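Local coordinates for 6b protein (Agrobacterium vitis, PDB 3AQ2), which probably disturbs plant cell proliferation by acting on host microRNA machinery, through a fold resembling that of ADP-ribosylating toxins, at residues F44-E57 against R185-I197. Residues are numbered along the deposited sequence; the frame is centred on the assembly and turned at random.
Sequences FNRSVVNPNEYDDE and REFQLSDLIHYPI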
ATOM      1  N   PHE A  44       3.829  -6.286  13.611  1.00 13.40           N
ATOM      2  CA  PHE A  44       2.554  -5.583  13.793  1.00 13.49           C
ATOM      3  C   PHE A  44       1.356  -6.459  14.087  1.00 14.12           C
ATOM      4  O   PHE A  44       0.476  -6.054  14.847  1.00 15.77           O
ATOM      5  CB  PHE A  44       2.250  -4.676  12.593  1.00 12.55           C
ATOM      6  CG  PHE A  44       2.274  -5.385  11.255  1.00 12.63           C
ATOM      7  CD1 PHE A  44       1.096  -5.915  10.708  1.00 12.23           C
ATOM      8  CD2 PHE A  44       3.463  -5.528  10.552  1.00 12.44           C
ATOM      9  CE1 PHE A  44       1.107  -6.569   9.470  1.00 12.23           C
ATOM     10  CE2 PHE A  44       3.487  -6.182   9.298  1.00 12.82           C
ATOM     11  CZ  PHE A  44       2.304  -6.709   8.770  1.00 12.77           C
ATOM     12  N   ASN A  45       1.326  -7.654  13.497  1.00 13.26           N
ATOM     13  CA  ASN A  45       0.192  -8.551  13.672  1.00 13.37           C
ATOM     14  C   ASN A  45       0.491  -9.677  14.646  1.00 13.92           C
ATOM     15  O   ASN A  45       1.485 -10.385  14.490  1.00 13.52           O
ATOM     16  CB  ASN A  45      -0.252  -9.141  12.327  1.00 12.73           C
ATOM     17  CG  ASN A  45      -1.603  -9.837  12.422  1.00 14.93           C
ATOM     18  OD1 ASN A  45      -2.620  -9.200  12.713  1.00 15.48           O
ATOM     19  ND2 ASN A  45      -1.621 -11.151  12.184  1.00 16.42           N
ATOM     20  N   ARG A  46      -0.391  -9.846  15.632  1.00 14.51           N
ATOM     21  CA  ARG A  46      -0.255 -10.911  16.626  1.00 15.78           C
ATOM     22  C   ARG A  46      -0.485 -12.294  16.019  1.00 15.71           C
ATOM     23  O   ARG A  46      -1.356 -12.484  15.167  1.00 14.86           O
ATOM     24  CB  ARG A  46      -1.219 -10.681  17.795  1.00 17.64           C
ATOM     25  CG  ARG A  46      -0.968  -9.380  18.540  1.00 20.63           C
ATOM     26  CD  ARG A  46       0.354  -9.418  19.316  1.00 25.76           C
ATOM     27  NE  ARG A  46       0.790  -8.078  19.712  1.00 28.73           N
ATOM     28  CZ  ARG A  46       1.926  -7.804  20.350  1.00 30.40           C
ATOM     29  NH1 ARG A  46       2.764  -8.780  20.678  1.00 30.77           N
ATOM     30  NH2 ARG A  46       2.223  -6.543  20.655  1.00 31.23           N
ATOM     31  N   SER A  47       0.336 -13.246  16.441  1.00 15.58           N
ATOM     32  CA  SER A  47       0.228 -14.616  15.970  1.00 15.54           C
ATOM     33  C   SER A  47      -1.092 -15.232  16.420  1.00 16.31           C
ATOM     34  O   SER A  47      -1.571 -14.950  17.525  1.00 17.08           O
ATOM     35  CB  SER A  47       1.386 -15.437  16.535  1.00 16.12           C
ATOM     36  OG  SER A  47       1.244 -16.813  16.259  1.00 14.82           O
ATOM     37  N   VAL A  48      -1.672 -16.071  15.568  1.00 16.30           N
ATOM     38  CA  VAL A  48      -2.851 -16.857  15.942  1.00 17.90           C
ATOM     39  C   VAL A  48      -2.429 -18.132  16.682  1.00 19.03           C
ATOM     40  O   VAL A  48      -3.242 -18.769  17.346  1.00 19.38           O
ATOM     41  CB  VAL A  48      -3.741 -17.172  14.709  1.00 17.72           C
ATOM     42  CG1 VAL A  48      -5.039 -17.775  15.141  1.00 21.58           C
ATOM     43  CG2 VAL A  48      -4.032 -15.900  13.946  1.00 19.46           C
ATOM     44  N   VAL A  49      -1.148 -18.476  16.575  1.00 20.10           N
ATOM     45  CA  VAL A  49      -0.581 -19.641  17.259  1.00 22.38           C
ATOM     46  C   VAL A  49      -0.172 -19.277  18.696  1.00 23.77           C
ATOM     47  O   VAL A  49      -0.541 -19.969  19.648  1.00 24.76           O
ATOM     48  CB  VAL A  49       0.599 -20.246  16.456  1.00 22.01           C
ATOM     49  CG1 VAL A  49       1.218 -21.434  17.194  1.00 24.23           C
ATOM     50  CG2 VAL A  49       0.121 -20.695  15.089  1.00 22.65           C
ATOM     51  N   ASN A  50       0.597 -18.204  18.854  1.00 24.61           N
ATOM     52  CA  ASN A  50       0.788 -17.607  20.183  1.00 26.36           C
ATOM     53  C   ASN A  50       0.410 -16.121  20.177  1.00 26.29           C
ATOM     54  O   ASN A  50       1.204 -15.280  19.748  1.00 25.58           O
ATOM     55  CB  ASN A  50       2.209 -17.835  20.710  1.00 27.56           C
ATOM     56  CG  ASN A  50       2.403 -17.301  22.131  1.00 29.14           C
ATOM     57  OD1 ASN A  50       1.601 -16.503  22.637  1.00 31.72           O
ATOM     58  ND2 ASN A  50       3.473 -17.737  22.779  1.00 33.23           N
ATOM     59  N   PRO A  51      -0.823 -15.806  20.625  1.00 26.87           N
ATOM     60  CA  PRO A  51      -1.509 -14.501  20.539  1.00 26.83           C
ATOM     61  C   PRO A  51      -0.812 -13.327  21.233  1.00 26.86           C
ATOM     62  O   PRO A  51      -1.204 -12.163  21.041  1.00 27.15           O
ATOM     63  CB  PRO A  51      -2.857 -14.774  21.213  1.00 27.70           C
ATOM     64  CG  PRO A  51      -3.048 -16.231  21.082  1.00 28.21           C
ATOM     65  CD  PRO A  51      -1.693 -16.821  21.245  1.00 28.38           C
ATOM     66  N   ASN A  52       0.202 -13.635  22.028  1.00 26.71           N
ATOM     67  CA  ASN A  52       0.959 -12.614  22.731  1.00 27.36           C
ATOM     68  C   ASN A  52       2.226 -12.231  21.981  1.00 26.52           C
ATOM     69  O   ASN A  52       2.814 -11.182  22.270  1.00 27.18           O
ATOM     70  CB  ASN A  52       1.335 -13.093  24.136  1.00 28.64           C
ATOM     71  CG  ASN A  52       0.147 -13.589  24.930  1.00 31.26           C
ATOM     72  OD1 ASN A  52      -0.872 -12.909  25.058  1.00 33.22           O
ATOM     73  ND2 ASN A  52       0.285 -14.779  25.487  1.00 33.43           N
ATOM     74  N   GLU A  53       2.643 -13.085  21.036  1.00 24.83           N
ATOM     75  CA  GLU A  53       3.827 -12.832  20.202  1.00 23.35           C
ATOM     76  C   GLU A  53       3.370 -12.381  18.830  1.00 20.36           C
ATOM     77  O   GLU A  53       2.209 -12.559  18.472  1.00 19.18           O
ATOM     78  CB  GLU A  53       4.653 -14.100  20.007  1.00 23.96           C
ATOM     79  CG  GLU A  53       5.266 -14.717  21.263  1.00 26.87           C
ATOM     80  CD  GLU A  53       6.205 -15.880  20.943  1.00 28.11           C
ATOM     81  OE1 GLU A  53       6.131 -16.440  19.824  1.00 33.72           O
ATOM     82  OE2 GLU A  53       7.025 -16.243  21.818  1.00 33.77           O
ATOM     83  N   TYR A  54       4.289 -11.816  18.051  1.00 18.01           N
ATOM     84  CA  TYR A  54       3.956 -11.410  16.688  1.00 16.23           C
ATOM     85  C   TYR A  54       4.042 -12.591  15.727  1.00 15.29           C
ATOM     86  O   TYR A  54       4.767 -13.555  15.985  1.00 15.82           O
ATOM     87  CB  TYR A  54       4.911 -10.329  16.199  1.00 16.25           C
ATOM     88  CG  TYR A  54       4.783  -8.996  16.894  1.00 15.98           C
ATOM     89  CD1 TYR A  54       5.788  -8.545  17.748  1.00 17.64           C
ATOM     90  CD2 TYR A  54       3.675  -8.179  16.677  1.00 17.11           C
ATOM     91  CE1 TYR A  54       5.692  -7.310  18.380  1.00 17.17           C
ATOM     92  CE2 TYR A  54       3.565  -6.940  17.305  1.00 17.48           C
ATOM     93  CZ  TYR A  54       4.576  -6.511  18.150  1.00 17.61           C
ATOM     94  OH  TYR A  54       4.478  -5.278  18.761  1.00 17.35           O
ATOM     95  N   ASP A  55       3.318 -12.504  14.612  1.00 14.10           N
ATOM     96  CA  ASP A  55       3.516 -13.472  13.520  1.00 13.94           C
ATOM     97  C   ASP A  55       4.818 -13.165  12.765  1.00 13.76           C
ATOM     98  O   ASP A  55       5.644 -12.378  13.244  1.00 14.35           O
ATOM     99  CB  ASP A  55       2.271 -13.597  12.610  1.00 13.23           C
ATOM    100  CG  ASP A  55       2.037 -12.380  11.706  1.00 12.77           C
ATOM    101  OD1 ASP A  55       2.929 -11.508  11.549  1.00 12.25           O
ATOM    102  OD2 ASP A  55       0.931 -12.319  11.121  1.00 13.57           O
ATOM    103  N   ASP A  56       5.016 -13.783  11.605  1.00 13.35           N
ATOM    104  CA  ASP A  56       6.315 -13.678  10.935  1.00 14.37           C
ATOM    105  C   ASP A  56       6.472 -12.466  10.004  1.00 13.49           C
ATOM    106  O   ASP A  56       7.561 -12.248   9.470  1.00 13.96           O
ATOM    107  CB  ASP A  56       6.640 -14.967  10.179  1.00 15.08           C
ATOM    108  CG  ASP A  56       6.866 -16.142  11.106  1.00 17.27           C
ATOM    109  OD1 ASP A  56       7.578 -15.973  12.121  1.00 19.18           O
ATOM    110  OD2 ASP A  56       6.336 -17.242  10.826  1.00 19.16           O
ATOM    111  N   GLU A  57       5.414 -11.684   9.818  1.00 12.61           N
ATOM    112  CA  GLU A  57       5.458 -10.581   8.841  1.00 12.06           C
ATOM    113  C   GLU A  57       6.035  -9.313   9.466  1.00 12.05           C
ATOM    114  O   GLU A  57       5.602  -8.903  10.546  1.00 12.77           O
ATOM    115  CB  GLU A  57       4.070 -10.305   8.258  1.00 11.38           C
ATOM    116  CG  GLU A  57       4.116  -9.378   7.048  1.00 11.31           C
ATOM    117  CD  GLU A  57       2.815  -9.334   6.246  1.00 11.53           C
ATOM    118  OE1 GLU A  57       1.799  -9.911   6.687  1.00 12.16           O
ATOM    119  OE2 GLU A  57       2.834  -8.723   5.156  1.00 11.35           O
ATOM    120  N   ARG A 185       6.082 -19.860   6.947  1.00 21.97           N
ATOM    121  CA  ARG A 185       5.897 -18.688   7.809  1.00 19.82           C
ATOM    122  C   ARG A 185       4.433 -18.469   8.138  1.00 18.57           C
ATOM    123  O   ARG A 185       3.546 -18.860   7.364  1.00 18.94           O
ATOM    124  CB  ARG A 185       6.479 -17.432   7.160  1.00 18.80           C
ATOM    125  CG  ARG A 185       7.991 -17.450   7.071  1.00 19.85           C
ATOM    126  CD  ARG A 185       8.513 -16.338   6.191  1.00 19.14           C
ATOM    127  NE  ARG A 185       8.101 -16.504   4.801  1.00 19.85           N
ATOM    128  CZ  ARG A 185       8.505 -15.726   3.800  1.00 20.19           C
ATOM    129  NH1 ARG A 185       9.345 -14.724   4.028  1.00 20.15           N
ATOM    130  NH2 ARG A 185       8.075 -15.954   2.567  1.00 21.40           N
ATOM    131  N   GLU A 186       4.184 -17.830   9.281  1.00 17.03           N
ATOM    132  CA  GLU A 186       2.831 -17.477   9.676  1.00 15.87           C
ATOM    133  C   GLU A 186       2.542 -16.040   9.306  1.00 14.90           C
ATOM    134  O   GLU A 186       3.223 -15.128   9.762  1.00 13.92           O
ATOM    135  CB  GLU A 186       2.603 -17.652  11.179  1.00 16.31           C
ATOM    136  CG  GLU A 186       1.130 -17.460  11.528  1.00 16.88           C
ATOM    137  CD  GLU A 186       0.878 -17.107  12.978  1.00 19.09           C
ATOM    138  OE1 GLU A 186       1.681 -17.501  13.849  1.00 18.85           O
ATOM    139  OE2 GLU A 186      -0.144 -16.427  13.219  1.00 19.60           O
ATOM    140  N   PHE A 187       1.520 -15.859   8.483  1.00 14.32           N
ATOM    141  CA  PHE A 187       1.068 -14.529   8.112  1.00 13.91           C
ATOM    142  C   PHE A 187      -0.383 -14.576   7.644  1.00 14.52           C
ATOM    143  O   PHE A 187      -0.930 -15.650   7.373  1.00 14.82           O
ATOM    144  CB  PHE A 187       1.999 -13.909   7.049  1.00 14.02           C
ATOM    145  CG  PHE A 187       2.154 -14.745   5.805  1.00 15.03           C
ATOM    146  CD1 PHE A 187       1.184 -14.706   4.798  1.00 14.35           C
ATOM    147  CD2 PHE A 187       3.276 -15.548   5.627  1.00 15.72           C
ATOM    148  CE1 PHE A 187       1.324 -15.477   3.636  1.00 14.60           C
ATOM    149  CE2 PHE A 187       3.431 -16.314   4.466  1.00 17.82           C
ATOM    150  CZ  PHE A 187       2.455 -16.280   3.474  1.00 15.96           C
ATOM    151  N   GLN A 188      -1.003 -13.405   7.555  1.00 14.18           N
ATOM    152  CA  GLN A 188      -2.424 -13.320   7.218  1.00 15.02           C
ATOM    153  C   GLN A 188      -2.688 -13.550   5.744  1.00 15.48           C
ATOM    154  O   GLN A 188      -1.960 -13.049   4.894  1.00 14.53           O
ATOM    155  CB  GLN A 188      -2.958 -11.939   7.564  1.00 14.49           C
ATOM    156  CG  GLN A 188      -2.946 -11.614   9.016  1.00 14.69           C
ATOM    157  CD  GLN A 188      -3.231 -10.155   9.209  1.00 13.39           C
ATOM    158  OE1 GLN A 188      -4.386  -9.756   9.364  1.00 13.76           O
ATOM    159  NE2 GLN A 188      -2.179  -9.337   9.164  1.00 14.27           N
ATOM    160  N   LEU A 189      -3.757 -14.289   5.466  1.00 16.25           N
ATOM    161  CA  LEU A 189      -4.259 -14.468   4.115  1.00 17.25           C
ATOM    162  C   LEU A 189      -5.753 -14.199   4.131  1.00 17.46           C
ATOM    163  O   LEU A 189      -6.544 -15.028   4.594  1.00 18.05           O
ATOM    164  CB  LEU A 189      -3.985 -15.883   3.611  1.00 18.28           C
ATOM    165  CG  LEU A 189      -2.602 -16.197   3.044  1.00 20.29           C
ATOM    166  CD1 LEU A 189      -2.470 -17.705   2.856  1.00 22.83           C
ATOM    167  CD2 LEU A 189      -2.380 -15.474   1.725  1.00 21.58           C
ATOM    168  N   SER A 190      -6.127 -13.032   3.620  1.00 16.96           N
ATOM    169  CA  SER A 190      -7.509 -12.561   3.649  1.00 17.76           C
ATOM    170  C   SER A 190      -7.662 -11.430   2.640  1.00 16.77           C
ATOM    171  O   SER A 190      -6.674 -10.832   2.195  1.00 16.62           O
ATOM    172  CB  SER A 190      -7.868 -12.030   5.039  1.00 17.77           C
ATOM    173  OG  SER A 190      -9.260 -11.761   5.129  1.00 21.43           O
ATOM    174  N   ASP A 191      -8.902 -11.114   2.285  1.00 16.83           N
ATOM    175  CA  ASP A 191      -9.121  -9.964   1.399  1.00 16.26           C
ATOM    176  C   ASP A 191      -9.065  -8.627   2.142  1.00 15.58           C
ATOM    177  O   ASP A 191      -9.022  -7.562   1.521  1.00 14.63           O
ATOM    178  CB  ASP A 191     -10.409 -10.133   0.610  1.00 17.45           C
ATOM    179  CG  ASP A 191     -10.310 -11.268  -0.388  1.00 18.16           C
ATOM    180  OD1 ASP A 191      -9.414 -11.226  -1.264  1.00 18.09           O
ATOM    181  OD2 ASP A 191     -11.123 -12.209  -0.289  1.00 22.62           O
ATOM    182  N   LEU A 192      -9.055  -8.697   3.473  1.00 15.67           N
ATOM    183  CA  LEU A 192      -8.713  -7.546   4.315  1.00 15.30           C
ATOM    184  C   LEU A 192      -7.835  -8.041   5.454  1.00 15.10           C
ATOM    185  O   LEU A 192      -8.267  -8.872   6.271  1.00 16.09           O
ATOM    186  CB  LEU A 192      -9.957  -6.876   4.915  1.00 16.39           C
ATOM    187  CG  LEU A 192     -10.865  -5.972   4.086  1.00 17.80           C
ATOM    188  CD1 LEU A 192     -12.035  -5.552   4.957  1.00 18.09           C
ATOM    189  CD2 LEU A 192     -10.133  -4.745   3.559  1.00 18.59           C
ATOM    190  N   ILE A 193      -6.610  -7.538   5.510  1.00 14.10           N
ATOM    191  CA  ILE A 193      -5.663  -7.925   6.552  1.00 13.70           C
ATOM    192  C   ILE A 193      -5.337  -6.757   7.477  1.00 13.16           C
ATOM    193  O   ILE A 193      -5.423  -5.596   7.082  1.00 13.16           O
ATOM    194  CB  ILE A 193      -4.354  -8.516   5.945  1.00 13.45           C
ATOM    195  CG1 ILE A 193      -3.610  -7.495   5.072  1.00 13.00           C
ATOM    196  CG2 ILE A 193      -4.674  -9.788   5.139  1.00 13.90           C
ATOM    197  CD1 ILE A 193      -2.199  -7.936   4.670  1.00 13.57           C
ATOM    198  N   HIS A 194      -4.986  -7.064   8.718  1.00 12.96           N
ATOM    199  CA  HIS A 194      -4.431  -6.062   9.614  1.00 13.53           C
ATOM    200  C   HIS A 194      -3.031  -5.668   9.123  1.00 13.04           C
ATOM    201  O   HIS A 194      -2.150  -6.524   8.991  1.00 13.23           O
ATOM    202  CB  HIS A 194      -4.377  -6.638  11.028  1.00 14.53           C
ATOM    203  CG  HIS A 194      -3.609  -5.811  12.003  1.00 17.01           C
ATOM    204  ND1 HIS A 194      -3.712  -4.437  12.076  1.00 21.00           N
ATOM    205  CD2 HIS A 194      -2.769  -6.179  13.000  1.00 20.15           C
ATOM    206  CE1 HIS A 194      -2.937  -3.992  13.050  1.00 19.69           C
ATOM    207  NE2 HIS A 194      -2.348  -5.028  13.621  1.00 23.06           N
ATOM    208  N   TYR A 195      -2.831  -4.379   8.846  1.00 12.62           N
ATOM    209  CA  TYR A 195      -1.574  -3.920   8.247  1.00 12.40           C
ATOM    210  C   TYR A 195      -1.379  -2.422   8.499  1.00 12.66           C
ATOM    211  O   TYR A 195      -2.329  -1.654   8.350  1.00 12.59           O
ATOM    212  CB  TYR A 195      -1.598  -4.192   6.736  1.00 11.54           C
ATOM    213  CG  TYR A 195      -0.247  -4.100   6.062  1.00 11.13           C
ATOM    214  CD1 TYR A 195       0.516  -5.252   5.840  1.00 10.93           C
ATOM    215  CD2 TYR A 195       0.265  -2.864   5.646  1.00 11.80           C
ATOM    216  CE1 TYR A 195       1.766  -5.176   5.224  1.00 11.19           C
ATOM    217  CE2 TYR A 195       1.514  -2.772   5.033  1.00 11.69           C
ATOM    218  CZ  TYR A 195       2.253  -3.937   4.823  1.00 11.12           C
ATOM    219  OH  TYR A 195       3.485  -3.852   4.214  1.00 11.68           O
ATOM    220  N   PRO A 196      -0.156  -2.002   8.887  1.00 12.31           N
ATOM    221  CA  PRO A 196       0.024  -0.583   9.208  1.00 12.35           C
ATOM    222  C   PRO A 196      -0.052   0.294   7.969  1.00 11.60           C
ATOM    223  O   PRO A 196       0.552  -0.022   6.945  1.00 11.59           O
ATOM    224  CB  PRO A 196       1.444  -0.521   9.794  1.00 12.47           C
ATOM    225  CG  PRO A 196       1.784  -1.957  10.152  1.00 13.52           C
ATOM    226  CD  PRO A 196       1.096  -2.754   9.089  1.00 12.82           C
ATOM    227  N   ILE A 197      -0.802   1.382   8.083  1.00 11.38           N
ATOM    228  CA  ILE A 197      -0.925   2.355   7.007  1.00 10.36           C
ATOM    229  C   ILE A 197      -0.195   3.619   7.436  1.00 10.95           C
ATOM    230  O   ILE A 197      -0.444   4.134   8.524  1.00 11.58           O
ATOM    231  CB  ILE A 197      -2.425   2.661   6.707  1.00 10.29           C
ATOM    232  CG1 ILE A 197      -3.213   1.361   6.424  1.00 10.25           C
ATOM    233  CG2 ILE A 197      -2.551   3.668   5.543  1.00  9.69           C
ATOM    234  CD1 ILE A 197      -2.666   0.505   5.263  1.00 10.09           C
TER
HETATM  235  O   HOH W   1       0.344 -11.046   8.705  1.00 11.80           O
HETATM  236  O   HOH W   2      -0.912 -14.519  11.288  1.00 18.57           O
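Glu186 plugs its carboxylate into the ST turn that Ser47 builds in the loop between strands 41-43 and 58-60, where the segment leading into strand 192-194 passes the loop, at the periphery of this ADP-ribosylation-type fold. Ser47 OG donates a hydrogen bond to the syn lone pair of Glu186 OE1 at 2.5 Å while accepting the backbone N-H groups of Val49 and Asn50, a double role that suits a small hydroxyl. Val48 N reaches the syn side of Glu186 OE2 at 2.8 Å, so both carboxylate oxygens are held. Glutamate's two methylenes give the length, and CG anti to the backbone N (chi1 -172°), with an extended chain beyond, carries the carboxylate out to the loop. Its own backbone is gripped by Asp56: Asp56 N binds Glu186 O at 2.9 Å, and Glu186 N meets the anti side of Asp56 OD2 at 2.7 Å, nearly straight at 175°.

Asp55 OD2 receives Asn45 ND2 from above the carboxylate plane and accepts a hydrogen bond from each of two waters. One water continues to Glu186 OE2, the other to Glu57 OE1 and to both N and NE2 of Gln188, so carboxylates lying close together share bridges that probably ease their repulsion. The Asn45 and Gln188 amides stack with planes 6° apart, CG to NE2 3.3 Å; Gln188 is itself held flat by two bonds to the backbone of His194, whose NE2 makes a weak bond to Phe44 O. Beyond His194, Pro196 CD sits over one face of the Phe44 ring, 3.6 Å from its centroid, a CH-pi contact suited to proline, whose CD is bonded to nitrogen and so has polarised C-H groups.

Leu59 of strand 58-60 packs against Phe44, Tyr195 and Pro196. Glu57 OE1 forms a salt bridge with Arg161 of strand 154-161, Glu57 OE2 is hydrogen-bonded to Ser140 OG, and strand 192-194 runs antiparallel to strand 83-85.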